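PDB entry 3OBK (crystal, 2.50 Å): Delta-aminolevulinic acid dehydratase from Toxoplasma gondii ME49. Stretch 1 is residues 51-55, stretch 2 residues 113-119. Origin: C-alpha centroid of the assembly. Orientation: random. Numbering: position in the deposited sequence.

Stretch 1 51-55: FVHDE
Stretch 2 113-119: GLLPRAI

A salt bridge at the exposed margin ties the two stretches together. Arg117 NH1 donates to Asp54 OD2 at 2.9 Å, with an N-H...O angle of 159°, and Arg117 NH2 adds a weak hydrogen bond to the same Asp54 OD2 at 3.4 Å. The carboxylate oxygen therefore lies at the edge of the guanidinium, near its plane, where the N-H groups point. Arginine reaches it through an extended chi2 (m, t, m, then chi4 117°); Asp54 has chi1 of -142°, between wells, and chi2 of -19°. Asp54 is exposed and Arg117 partly exposed, as suits charged groups.

Inward, the contact becomes apolar; 264 Å² is buried, both sides summed. Leu114 (t, p), in the first turn of helix 114-119, points toward the strand that includes Val52, and its CD2 lies 3.3 Å from Val52 O and 3.5 Å from His53 CA. Its other methyl, CD1, meets Val52 CG2 at 3.9 Å. Val52 (p) CG1 lies 4.3 Å from Ala118 CB, so Val52 packs on two residues one helical turn apart. Ala118 offers a single methyl there. All three are buried, and their apolar side chains need no polar partner.

The strand is extended (Val52 phi/psi -125/143), with His53 CB pointing away; Asp54 turns to -94/66. The helix has Leu114 at -58/-51 and Ala118 at -64/-42. Gly113 stands at the N-cap position, and Arg117 N donates to Gly113 O at 3.1 Å, the first of the helical i to i+4 bonds in the stretch. The axes of strand 51-53 and helix 114-119 come within 9.2 Å, their N-to-C directions 113° apart, with CA-CA distances of 6.7 Å for Asp54-Leu114 and 7.8 Å for Val52-Ala118.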

ATOM      1  N   PHE A  51     -14.892 -21.996  35.433  1.00 11.74           N
ATOM      2  CA  PHE A  51     -14.602 -21.513  36.757  1.00 12.69           C
ATOM      3  C   PHE A  51     -14.605 -22.674  37.703  1.00 13.82           C
ATOM      4  O   PHE A  51     -15.548 -23.487  37.692  1.00 13.57           O
ATOM      5  CB  PHE A  51     -15.692 -20.551  37.206  1.00 13.15           C
ATOM      6  CG  PHE A  51     -15.822 -19.362  36.337  1.00 12.89           C
ATOM      7  CD1 PHE A  51     -14.949 -18.291  36.478  1.00 12.86           C
ATOM      8  CD2 PHE A  51     -16.786 -19.316  35.350  1.00 12.87           C
ATOM      9  CE1 PHE A  51     -15.069 -17.187  35.647  1.00 13.04           C
ATOM     10  CE2 PHE A  51     -16.902 -18.220  34.534  1.00 12.33           C
ATOM     11  CZ  PHE A  51     -16.049 -17.160  34.673  1.00 11.71           C
ATOM     12  N   VAL A  52     -13.563 -22.730  38.533  1.00 14.84           N
ATOM     13  CA  VAL A  52     -13.453 -23.741  39.570  1.00 15.85           C
ATOM     14  C   VAL A  52     -13.264 -23.110  40.944  1.00 17.35           C
ATOM     15  O   VAL A  52     -12.564 -22.115  41.088  1.00 16.83           O
ATOM     16  CB  VAL A  52     -12.288 -24.711  39.308  1.00 15.89           C
ATOM     17  CG1 VAL A  52     -10.989 -23.971  39.151  1.00 13.53           C
ATOM     18  CG2 VAL A  52     -12.201 -25.764  40.443  1.00 15.31           C
ATOM     19  N   HIS A  53     -13.878 -23.716  41.957  1.00 19.39           N
ATOM     20  CA  HIS A  53     -13.650 -23.319  43.350  1.00 20.75           C
ATOM     21  C   HIS A  53     -13.394 -24.521  44.250  1.00 22.79           C
ATOM     22  O   HIS A  53     -13.658 -25.656  43.881  1.00 23.61           O
ATOM     23  CB  HIS A  53     -14.803 -22.439  43.872  1.00 20.75           C
ATOM     24  CG  HIS A  53     -16.122 -23.141  44.036  1.00 20.32           C
ATOM     25  ND1 HIS A  53     -17.202 -22.530  44.640  1.00 20.01           N
ATOM     26  CD2 HIS A  53     -16.541 -24.380  43.682  1.00 19.94           C
ATOM     27  CE1 HIS A  53     -18.220 -23.373  44.673  1.00 20.96           C
ATOM     28  NE2 HIS A  53     -17.850 -24.498  44.086  1.00 20.99           N
ATOM     29  N   ASP A  54     -12.874 -24.263  45.439  1.00 24.73           N
ATOM     30  CA  ASP A  54     -12.505 -25.324  46.364  1.00 26.56           C
ATOM     31  C   ASP A  54     -13.645 -25.607  47.327  1.00 27.44           C
ATOM     32  O   ASP A  54     -13.525 -25.367  48.513  1.00 28.48           O
ATOM     33  CB  ASP A  54     -11.247 -24.914  47.150  1.00 27.26           C
ATOM     34  CG  ASP A  54     -10.303 -26.060  47.392  1.00 29.38           C
ATOM     35  OD1 ASP A  54     -10.702 -27.248  47.293  1.00 32.45           O
ATOM     36  OD2 ASP A  54      -9.133 -25.757  47.663  1.00 31.98           O
ATOM     37  N   GLU A  55     -14.758 -26.108  46.808  1.00 27.92           N
ATOM     38  CA  GLU A  55     -15.902 -26.472  47.628  1.00 28.60           C
ATOM     39  C   GLU A  55     -16.391 -27.791  47.119  1.00 28.62           C
ATOM     40  O   GLU A  55     -16.074 -28.167  46.006  1.00 29.01           O
ATOM     41  CB  GLU A  55     -17.024 -25.449  47.494  1.00 28.88           C
ATOM     42  CG  GLU A  55     -16.632 -23.987  47.780  1.00 30.54           C
ATOM     43  CD  GLU A  55     -16.361 -23.695  49.268  1.00 34.36           C
ATOM     44  OE1 GLU A  55     -16.597 -24.578  50.140  1.00 33.48           O
ATOM     45  OE2 GLU A  55     -15.902 -22.551  49.545  1.00 36.54           O
ATOM     46  N   GLY A 113      -1.982 -24.540  45.294  1.00 26.47           N
ATOM     47  CA  GLY A 113      -3.229 -23.776  45.221  1.00 25.23           C
ATOM     48  C   GLY A 113      -4.223 -24.382  44.260  1.00 24.06           C
ATOM     49  O   GLY A 113      -3.894 -25.308  43.508  1.00 23.73           O
ATOM     50  N   LEU A 114      -5.438 -23.844  44.267  1.00 23.13           N
ATOM     51  CA  LEU A 114      -6.542 -24.446  43.513  1.00 22.49           C
ATOM     52  C   LEU A 114      -6.222 -24.566  42.023  1.00 21.81           C
ATOM     53  O   LEU A 114      -6.363 -25.637  41.448  1.00 21.81           O
ATOM     54  CB  LEU A 114      -7.853 -23.684  43.719  1.00 21.82           C
ATOM     55  CG  LEU A 114      -9.061 -24.169  42.908  1.00 21.42           C
ATOM     56  CD1 LEU A 114      -9.511 -25.583  43.252  1.00 19.46           C
ATOM     57  CD2 LEU A 114     -10.188 -23.197  43.099  1.00 21.48           C
ATOM     58  N   LEU A 115      -5.782 -23.497  41.388  1.00 20.94           N
ATOM     59  CA  LEU A 115      -5.571 -23.588  39.941  1.00 20.80           C
ATOM     60  C   LEU A 115      -4.527 -24.644  39.571  1.00 20.94           C
ATOM     61  O   LEU A 115      -4.816 -25.510  38.745  1.00 21.41           O
ATOM     62  CB  LEU A 115      -5.249 -22.232  39.302  1.00 20.01           C
ATOM     63  CG  LEU A 115      -5.448 -22.145  37.798  1.00 20.36           C
ATOM     64  CD1 LEU A 115      -6.839 -22.638  37.394  1.00 19.01           C
ATOM     65  CD2 LEU A 115      -5.199 -20.684  37.354  1.00 19.89           C
ATOM     66  N   PRO A 116      -3.330 -24.609  40.179  1.00 21.19           N
ATOM     67  CA  PRO A 116      -2.387 -25.691  39.834  1.00 21.87           C
ATOM     68  C   PRO A 116      -2.931 -27.090  40.063  1.00 21.89           C
ATOM     69  O   PRO A 116      -2.646 -27.977  39.294  1.00 22.37           O
ATOM     70  CB  PRO A 116      -1.197 -25.434  40.773  1.00 22.30           C
ATOM     71  CG  PRO A 116      -1.207 -24.012  40.973  1.00 21.23           C
ATOM     72  CD  PRO A 116      -2.676 -23.603  41.027  1.00 21.22           C
ATOM     73  N   ARG A 117      -3.710 -27.294  41.111  1.00 22.32           N
ATOM     74  CA  ARG A 117      -4.302 -28.616  41.350  1.00 22.92           C
ATOM     75  C   ARG A 117      -5.348 -28.953  40.279  1.00 22.22           C
ATOM     76  O   ARG A 117      -5.485 -30.106  39.884  1.00 22.93           O
ATOM     77  CB  ARG A 117      -4.932 -28.699  42.745  1.00 23.28           C
ATOM     78  CG  ARG A 117      -3.936 -28.776  43.866  1.00 24.88           C
ATOM     79  CD  ARG A 117      -4.639 -28.967  45.226  1.00 26.36           C
ATOM     80  NE  ARG A 117      -5.051 -27.691  45.833  1.00 25.62           N
ATOM     81  CZ  ARG A 117      -6.301 -27.297  46.103  1.00 24.34           C
ATOM     82  NH1 ARG A 117      -6.464 -26.115  46.676  1.00 22.96           N
ATOM     83  NH2 ARG A 117      -7.385 -28.043  45.825  1.00 24.09           N
ATOM     84  N   ALA A 118      -6.090 -27.952  39.827  1.00 21.07           N
ATOM     85  CA  ALA A 118      -7.087 -28.154  38.788  1.00 20.73           C
ATOM     86  C   ALA A 118      -6.422 -28.589  37.498  1.00 20.53           C
ATOM     87  O   ALA A 118      -6.914 -29.493  36.812  1.00 20.42           O
ATOM     88  CB  ALA A 118      -7.890 -26.892  38.566  1.00 19.89           C
ATOM     89  N   ILE A 119      -5.301 -27.951  37.183  1.00 20.24           N
ATOM     90  CA  ILE A 119      -4.532 -28.299  35.999  1.00 20.54           C
ATOM     91  C   ILE A 119      -3.979 -29.717  36.097  1.00 21.51           C
ATOM     92  O   ILE A 119      -4.089 -30.486  35.154  1.00 21.04           O
ATOM     93  CB  ILE A 119      -3.355 -27.342  35.794  1.00 20.41           C
ATOM     94  CG1 ILE A 119      -3.846 -25.952  35.403  1.00 19.59           C
ATOM     95  CG2 ILE A 119      -2.390 -27.887  34.740  1.00 19.88           C
ATOM     96  CD1 ILE A 119      -2.717 -24.952  35.286  1.00 19.17           C
TER